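Beta-galactosidase (Trichoderma reesei, PDB 3OG2) probably hydrolyses terminal non-reducing beta-D-galactose residues in beta-D-galactosides, as a glycoside hydrolase of family 35. Local coordinates at residues W252-P258 with V306-N310; D406-H412 with D449-T455. One frame throughout, in Å; residues are numbered along the deposited sequence.

Contact 1: residues W252-P258 with V306-N310; sequences WPDNGLP and VFYKN. With NAG (2-acetamido-2-deoxy-beta-D-glucopyranose), chain D.
Residues 252-258 form a loop that lies against one side of a helix turn, residues 306-310. The loop begins extended at Trp252. A type II beta turn follows from Pro253 to Gly256, closed by Gly256 N to Pro253 O at 3.0 Å. Asn255 takes the positive phi of this turn, 68°. Leu257 and Pro258 are extended again. The CA atoms of Leu257 and Phe307 lie 7.0 Å apart, those of Pro258 and Asn310 7.9 Å.

Val306 CG2 meets the edge of the indole at Trp252 CZ3, 3.9 Å away. Phe307 (chi1 m) turns its ring toward the loop. Its edge points at the face of the Trp252 six-membered ring in a T-shaped stack, with centroids 5.4 Å apart and planes at 72°. Leu257 (chi1 t, chi2 p) places CD1 over a face of the Phe307 ring, 4.1 Å from its centroid, a CH-pi contact. Both segments belong to the family 35 TIM-barrel region. The loop follows barrel strand 236-239, and the helix precedes barrel strand 318-321. Gly256 O lies at the ring edge, 3.7 Å from Phe307 CE2. Tyr308 and Lys309 turn to other partners: Tyr308 OH bonds to Gln280 O, and Lys309 NZ pairs with Glu470. Asn310 (chi1 t) returns to the loop. Its ND2 donates to Pro258 O at 2.9 Å and lies 3.6 Å from Leu257 CD1. At the turn, Asp254 OD1 comes within 3.2 Å of C8 of an NAG from an attached glycan.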
loop_
_atom_site.group_PDB
_atom_site.type_symbol
_atom_site.label_atom_id
_atom_site.label_comp_id
_atom_site.label_asym_id
_atom_site.label_seq_id
_atom_site.Cartn_x
_atom_site.Cartn_y
_atom_site.Cartn_z
ATOM N N TRP A 252 -3.685 22.134 5.380
ATOM C CA TRP A 252 -2.747 21.632 6.360
ATOM C C TRP A 252 -3.094 22.369 7.656
ATOM O O TRP A 252 -2.678 23.509 7.882
ATOM C CB TRP A 252 -1.289 21.872 6.006
ATOM C CG TRP A 252 -0.807 21.102 4.810
ATOM C CD1 TRP A 252 -1.516 20.373 3.899
ATOM C CD2 TRP A 252 0.586 21.021 4.450
ATOM N NE1 TRP A 252 -0.640 19.843 2.974
ATOM C CE2 TRP A 252 0.655 20.215 3.293
ATOM C CE3 TRP A 252 1.756 21.544 4.997
ATOM C CZ2 TRP A 252 1.870 19.919 2.662
ATOM C CZ3 TRP A 252 2.957 21.248 4.375
ATOM C CH2 TRP A 252 3.008 20.449 3.238
ATOM N N PRO A 253 -3.807 21.728 8.515
ATOM C CA PRO A 253 -4.344 22.438 9.684
ATOM C C PRO A 253 -3.274 22.817 10.706
ATOM O O PRO A 253 -2.210 22.200 10.788
ATOM C CB PRO A 253 -5.317 21.473 10.352
ATOM C CG PRO A 253 -5.130 20.184 9.681
ATOM C CD PRO A 253 -4.221 20.331 8.474
ATOM N N ASP A 254 -3.661 23.881 11.416
ATOM C CA ASP A 254 -2.836 24.354 12.515
ATOM C C ASP A 254 -2.550 23.164 13.435
ATOM O O ASP A 254 -3.308 22.238 13.742
ATOM C CB ASP A 254 -3.463 25.522 13.248
ATOM C CG ASP A 254 -3.358 26.900 12.617
ATOM O OD1 ASP A 254 -2.678 27.123 11.579
ATOM O OD2 ASP A 254 -3.975 27.878 13.116
ATOM N N ASN A 255 -1.328 23.145 13.912
ATOM C CA ASN A 255 -0.854 22.143 14.834
ATOM C C ASN A 255 -0.762 20.771 14.200
ATOM O O ASN A 255 -0.514 19.861 14.979
ATOM C CB ASN A 255 -1.765 22.010 16.065
ATOM C CG ASN A 255 -1.863 23.315 16.826
ATOM O OD1 ASN A 255 -0.919 24.098 16.938
ATOM N ND2 ASN A 255 -3.066 23.545 17.362
ATOM N N GLY A 256 -0.869 20.602 12.904
ATOM C CA GLY A 256 -0.742 19.246 12.300
ATOM C C GLY A 256 0.687 18.734 12.290
ATOM O O GLY A 256 0.926 17.510 12.219
ATOM N N LEU A 257 1.728 19.580 12.336
ATOM C CA LEU A 257 3.098 19.066 12.265
ATOM C C LEU A 257 3.481 18.473 13.595
ATOM O O LEU A 257 3.373 19.143 14.630
ATOM C CB LEU A 257 4.031 20.220 11.879
ATOM C CG LEU A 257 5.455 19.741 11.573
ATOM C CD1 LEU A 257 5.553 19.057 10.222
ATOM C CD2 LEU A 257 6.426 20.926 11.661
ATOM N N PRO A 258 3.974 17.250 13.668
ATOM C CA PRO A 258 4.441 16.748 14.986
ATOM C C PRO A 258 5.659 17.474 15.511
ATOM O O PRO A 258 6.676 17.602 14.807
ATOM C CB PRO A 258 4.852 15.306 14.682
ATOM C CG PRO A 258 4.429 14.990 13.301
ATOM C CD PRO A 258 4.102 16.248 12.600
ATOM N N VAL A 306 8.094 18.477 3.541
ATOM C CA VAL A 306 7.979 19.121 4.871
ATOM C C VAL A 306 7.886 18.098 5.981
ATOM O O VAL A 306 8.616 18.163 6.990
ATOM C CB VAL A 306 6.758 20.067 4.916
ATOM C CG1 VAL A 306 6.597 20.677 6.312
ATOM C CG2 VAL A 306 6.849 21.178 3.862
ATOM N N PHE A 307 6.949 17.126 5.849
ATOM C CA PHE A 307 6.757 16.223 6.980
ATOM C C PHE A 307 7.851 15.167 7.129
ATOM O O PHE A 307 8.190 14.782 8.257
ATOM C CB PHE A 307 5.402 15.487 6.860
ATOM C CG PHE A 307 4.213 16.352 7.243
ATOM C CD1 PHE A 307 3.688 17.276 6.366
ATOM C CD2 PHE A 307 3.640 16.147 8.533
ATOM C CE1 PHE A 307 2.582 18.008 6.711
ATOM C CE2 PHE A 307 2.526 16.927 8.889
ATOM C CZ PHE A 307 2.007 17.835 7.987
ATOM N N TYR A 308 8.413 14.662 6.037
ATOM C CA TYR A 308 9.435 13.605 6.192
ATOM C C TYR A 308 10.725 14.212 6.702
ATOM O O TYR A 308 11.401 13.641 7.565
ATOM C CB TYR A 308 9.668 12.803 4.931
ATOM C CG TYR A 308 8.458 11.985 4.464
ATOM C CD1 TYR A 308 7.246 11.996 5.135
ATOM C CD2 TYR A 308 8.587 11.194 3.329
ATOM C CE1 TYR A 308 6.179 11.234 4.685
ATOM C CE2 TYR A 308 7.517 10.438 2.865
ATOM C CZ TYR A 308 6.326 10.464 3.553
ATOM O OH TYR A 308 5.270 9.714 3.088
ATOM N N LYS A 309 11.100 15.403 6.210
ATOM C CA LYS A 309 12.303 16.051 6.777
ATOM C C LYS A 309 12.049 16.467 8.220
ATOM O O LYS A 309 13.014 16.518 8.989
ATOM C CB LYS A 309 12.695 17.252 5.907
ATOM C CG LYS A 309 13.194 16.787 4.521
ATOM C CD LYS A 309 13.513 17.953 3.596
ATOM C CE LYS A 309 13.782 17.412 2.173
ATOM N NZ LYS A 309 14.232 18.448 1.242
ATOM N N ASN A 310 10.783 16.724 8.616
ATOM C CA ASN A 310 10.536 16.986 10.032
ATOM C C ASN A 310 10.798 15.761 10.889
ATOM O O ASN A 310 11.102 15.896 12.091
ATOM C CB ASN A 310 9.078 17.436 10.174
ATOM C CG ASN A 310 8.743 17.843 11.577
ATOM O OD1 ASN A 310 9.352 18.813 12.097
ATOM N ND2 ASN A 310 7.799 17.131 12.195
HETATM C C1 NAG D . -0.235 29.120 7.806
HETATM C C2 NAG D . -1.337 30.051 8.286
HETATM C C3 NAG D . -2.616 29.787 7.510
HETATM C C4 NAG D . -2.489 29.563 5.998
HETATM C C5 NAG D . -1.277 28.678 5.641
HETATM C C6 NAG D . -0.914 28.675 4.162
HETATM C C7 NAG D . -1.100 30.568 10.709
HETATM C C8 NAG D . -1.268 29.947 12.073
HETATM N N2 NAG D . -1.631 29.886 9.699
HETATM O O3 NAG D . -3.633 30.683 7.896
HETATM O O4 NAG D . -3.658 28.895 5.591
HETATM O O5 NAG D . -0.194 29.175 6.398
HETATM O O6 NAG D . -0.409 29.969 3.794
HETATM O O7 NAG D . -0.852 31.784 10.678
#

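Contact 2: residues D406-H412 with D449-T455; sequences DFFVVRH and DSKIHVT
Strand 406-412 runs antiparallel to residues 449-455. The axes approach to 4.6 Å, with an angle of 157° between their directions. Asp406 faces Thr455, Phe408 faces His453 and Val410 faces Lys451 as hydrogen-bonded pairs. Phe407 with Val454 and Val409 with Ile452 are non-hydrogen-bonded pairs.

Asp406 N donates to Thr455 O and Thr455 N to Asp406 O, both at 3.0 Å. Phe408 N reaches His453 O at 2.8 Å, and His453 N reaches Phe408 O at 2.9 Å. Val410 N donates to Lys451 O at 2.8 Å. Val410 O accepts twice, from Lys451 N at 3.1 Å and from Ser450 OG (chi1 t) at 2.8 Å. Beyond this, one water bridges the strands: it accepts from His412 N and donates to Asp449 O, both at 2.8 Å.

These are inner strands of the antiparallel sheet of beta-galactosidase domain 2. On one side, Phe407, Val409 and Arg411 make backbone hydrogen bonds with Leu399, Thr397 and Val395 of strand 394-400. On the other, Val454 bonds to Ser467, whereas Ile452 N donates to Glu470 OE2. Phe407, Val409, Ile452 and Val454 share one face, where Val409 and Ile452 touch helix 301-313. The other face carries Phe408, Val410 and His453, with Val410 CG2 3.5 Å from His453 CD2. Asp406 OD1 accepts from Ala401 N. His412 NE2 bonds to Thr446 O, His453 NE2 to Tyr423 OH, and Thr455 OG1 to Pro428 O. Lys451 NZ forms salt bridges with Asp449 OD2, at 3.0 Å, and with Glu491. Asp449 OD2 is also bridged by Arg552.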
loop_
_atom_site.group_PDB
_atom_site.type_symbol
_atom_site.label_atom_id
_atom_site.label_comp_id
_atom_site.label_asym_id
_atom_site.label_seq_id
_atom_site.Cartn_x
_atom_site.Cartn_y
_atom_site.Cartn_z
ATOM N N ASP A 406 27.265 18.284 10.976
ATOM C CA ASP A 406 25.947 18.704 11.434
ATOM C C ASP A 406 24.934 18.804 10.298
ATOM O O ASP A 406 25.291 18.941 9.123
ATOM C CB ASP A 406 26.031 20.099 12.038
ATOM C CG ASP A 406 26.984 20.195 13.197
ATOM O OD1 ASP A 406 27.302 19.200 13.885
ATOM O OD2 ASP A 406 27.424 21.386 13.422
ATOM N N PHE A 407 23.671 18.778 10.701
ATOM C CA PHE A 407 22.558 18.858 9.762
ATOM C C PHE A 407 21.573 19.874 10.283
ATOM O O PHE A 407 21.388 19.965 11.537
ATOM C CB PHE A 407 21.856 17.480 9.629
ATOM C CG PHE A 407 22.759 16.404 9.093
ATOM C CD1 PHE A 407 23.698 15.780 9.902
ATOM C CD2 PHE A 407 22.691 16.040 7.726
ATOM C CE1 PHE A 407 24.594 14.811 9.445
ATOM C CE2 PHE A 407 23.555 15.042 7.265
ATOM C CZ PHE A 407 24.505 14.458 8.083
ATOM N N PHE A 408 20.929 20.649 9.445
ATOM C CA PHE A 408 19.992 21.679 9.909
ATOM C C PHE A 408 18.747 21.601 9.058
ATOM O O PHE A 408 18.818 21.800 7.835
ATOM C CB PHE A 408 20.599 23.087 9.782
ATOM C CG PHE A 408 21.912 23.171 10.560
ATOM C CD1 PHE A 408 23.107 22.793 9.977
ATOM C CD2 PHE A 408 21.850 23.580 11.905
ATOM C CE1 PHE A 408 24.255 22.818 10.718
ATOM C CE2 PHE A 408 23.036 23.608 12.648
ATOM C CZ PHE A 408 24.205 23.184 12.049
ATOM N N VAL A 409 17.631 21.266 9.692
ATOM C CA VAL A 409 16.389 21.155 8.940
ATOM C C VAL A 409 15.647 22.485 9.034
ATOM O O VAL A 409 15.287 22.944 10.143
ATOM C CB VAL A 409 15.526 19.987 9.484
ATOM C CG1 VAL A 409 14.223 19.926 8.652
ATOM C CG2 VAL A 409 16.328 18.704 9.454
ATOM N N VAL A 410 15.413 23.099 7.892
ATOM C CA VAL A 410 14.798 24.419 7.814
ATOM C C VAL A 410 13.384 24.304 7.280
ATOM O O VAL A 410 13.146 23.604 6.285
ATOM C CB VAL A 410 15.637 25.320 6.871
ATOM C CG1 VAL A 410 15.055 26.729 6.841
ATOM C CG2 VAL A 410 17.128 25.315 7.239
ATOM N N ARG A 411 12.414 24.959 7.942
ATOM C CA ARG A 411 11.043 24.984 7.454
ATOM C C ARG A 411 10.493 26.383 7.694
ATOM O O ARG A 411 11.049 27.184 8.463
ATOM C CB ARG A 411 10.171 23.926 8.159
ATOM C CG ARG A 411 10.059 24.143 9.661
ATOM C CD ARG A 411 8.932 23.281 10.194
ATOM N NE ARG A 411 8.777 23.230 11.633
ATOM C CZ ARG A 411 8.083 24.157 12.298
ATOM N NH1 ARG A 411 7.518 25.204 11.699
ATOM N NH2 ARG A 411 7.964 23.995 13.625
ATOM N N HIS A 412 9.359 26.676 7.062
ATOM C CA HIS A 412 8.661 27.909 7.445
ATOM C C HIS A 412 8.169 27.803 8.887
ATOM O O HIS A 412 7.717 26.754 9.353
ATOM C CB HIS A 412 7.452 28.127 6.528
ATOM C CG HIS A 412 7.839 28.444 5.112
ATOM N ND1 HIS A 412 8.213 29.697 4.706
ATOM C CD2 HIS A 412 7.909 27.663 4.001
ATOM C CE1 HIS A 412 8.497 29.703 3.412
ATOM N NE2 HIS A 412 8.314 28.462 2.968
ATOM N N ASP A 449 8.007 24.024 1.365
ATOM C CA ASP A 449 9.310 23.368 1.167
ATOM C C ASP A 449 10.034 23.313 2.496
ATOM O O ASP A 449 9.775 24.106 3.410
ATOM C CB ASP A 449 10.124 24.095 0.092
ATOM C CG ASP A 449 11.228 23.218 -0.437
ATOM O OD1 ASP A 449 11.341 21.985 -0.143
ATOM O OD2 ASP A 449 12.124 23.734 -1.171
ATOM N N SER A 450 10.938 22.366 2.591
ATOM C CA SER A 450 11.858 22.253 3.744
ATOM C C SER A 450 13.192 21.766 3.202
ATOM O O SER A 450 13.236 20.997 2.254
ATOM C CB SER A 450 11.270 21.263 4.740
ATOM O OG SER A 450 12.142 21.053 5.832
ATOM N N LYS A 451 14.285 22.239 3.798
ATOM C CA LYS A 451 15.607 21.888 3.301
ATOM C C LYS A 451 16.452 21.366 4.424
ATOM O O LYS A 451 16.226 21.764 5.556
ATOM C CB LYS A 451 16.318 23.111 2.704
ATOM C CG LYS A 451 15.529 23.548 1.454
ATOM C CD LYS A 451 16.382 24.122 0.359
ATOM C CE LYS A 451 15.458 24.828 -0.631
ATOM N NZ LYS A 451 15.094 23.872 -1.719
ATOM N N ILE A 452 17.423 20.547 4.086
ATOM C CA ILE A 452 18.475 20.164 5.005
ATOM C C ILE A 452 19.774 20.798 4.515
ATOM O O ILE A 452 20.271 20.533 3.430
ATOM C CB ILE A 452 18.614 18.640 5.146
ATOM C CG1 ILE A 452 17.227 17.993 5.085
ATOM C CG2 ILE A 452 19.419 18.294 6.398
ATOM C CD1 ILE A 452 16.844 17.061 6.220
ATOM N N HIS A 453 20.329 21.695 5.354
ATOM C CA HIS A 453 21.656 22.266 5.120
ATOM C C HIS A 453 22.650 21.462 5.946
ATOM O O HIS A 453 22.276 20.888 6.974
ATOM C CB HIS A 453 21.724 23.732 5.490
ATOM C CG HIS A 453 20.700 24.584 4.808
ATOM N ND1 HIS A 453 20.304 24.422 3.485
ATOM C CD2 HIS A 453 19.995 25.635 5.248
ATOM C CE1 HIS A 453 19.388 25.350 3.167
ATOM N NE2 HIS A 453 19.179 26.095 4.239
ATOM N N VAL A 454 23.908 21.387 5.511
ATOM C CA VAL A 454 24.895 20.600 6.236
ATOM C C VAL A 454 26.172 21.383 6.487
ATOM O O VAL A 454 26.522 22.307 5.759
ATOM C CB VAL A 454 25.263 19.297 5.467
ATOM C CG1 VAL A 454 24.047 18.377 5.317
ATOM C CG2 VAL A 454 25.829 19.580 4.091
ATOM N N THR A 455 26.879 20.988 7.551
ATOM C CA THR A 455 28.247 21.467 7.769
ATOM C C THR A 455 29.182 20.272 8.025
ATOM O O THR A 455 28.756 19.227 8.586
ATOM C CB THR A 455 28.402 22.531 8.875
ATOM O OG1 THR A 455 28.097 21.956 10.138
ATOM C CG2 THR A 455 27.462 23.731 8.667
HETATM O O HOH W 1 8.097 24.647 5.524
#

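In the fold
Contact 1 comes first along the chain. It closes a loop of 47 residues, of which 20 are helical, within the TIM-barrel region. Contact 2 opens only after contact 1 has closed, so the two are in series and do not cross. It spans 36 residues, with 12 in strands and none in helices, within domain 2. Their centres are 15 Å apart, and they touch. Lys309 NZ probably bonds to Ser450 O at 2.9 Å. Leu257 CD2 packs on Arg411 NE at 3.3 Å, and Lys309 O on Val409 CG1 at 3.6 Å. Helix 301-313 and the 252-258 loop thus join the barrel to the domain 2 sheet.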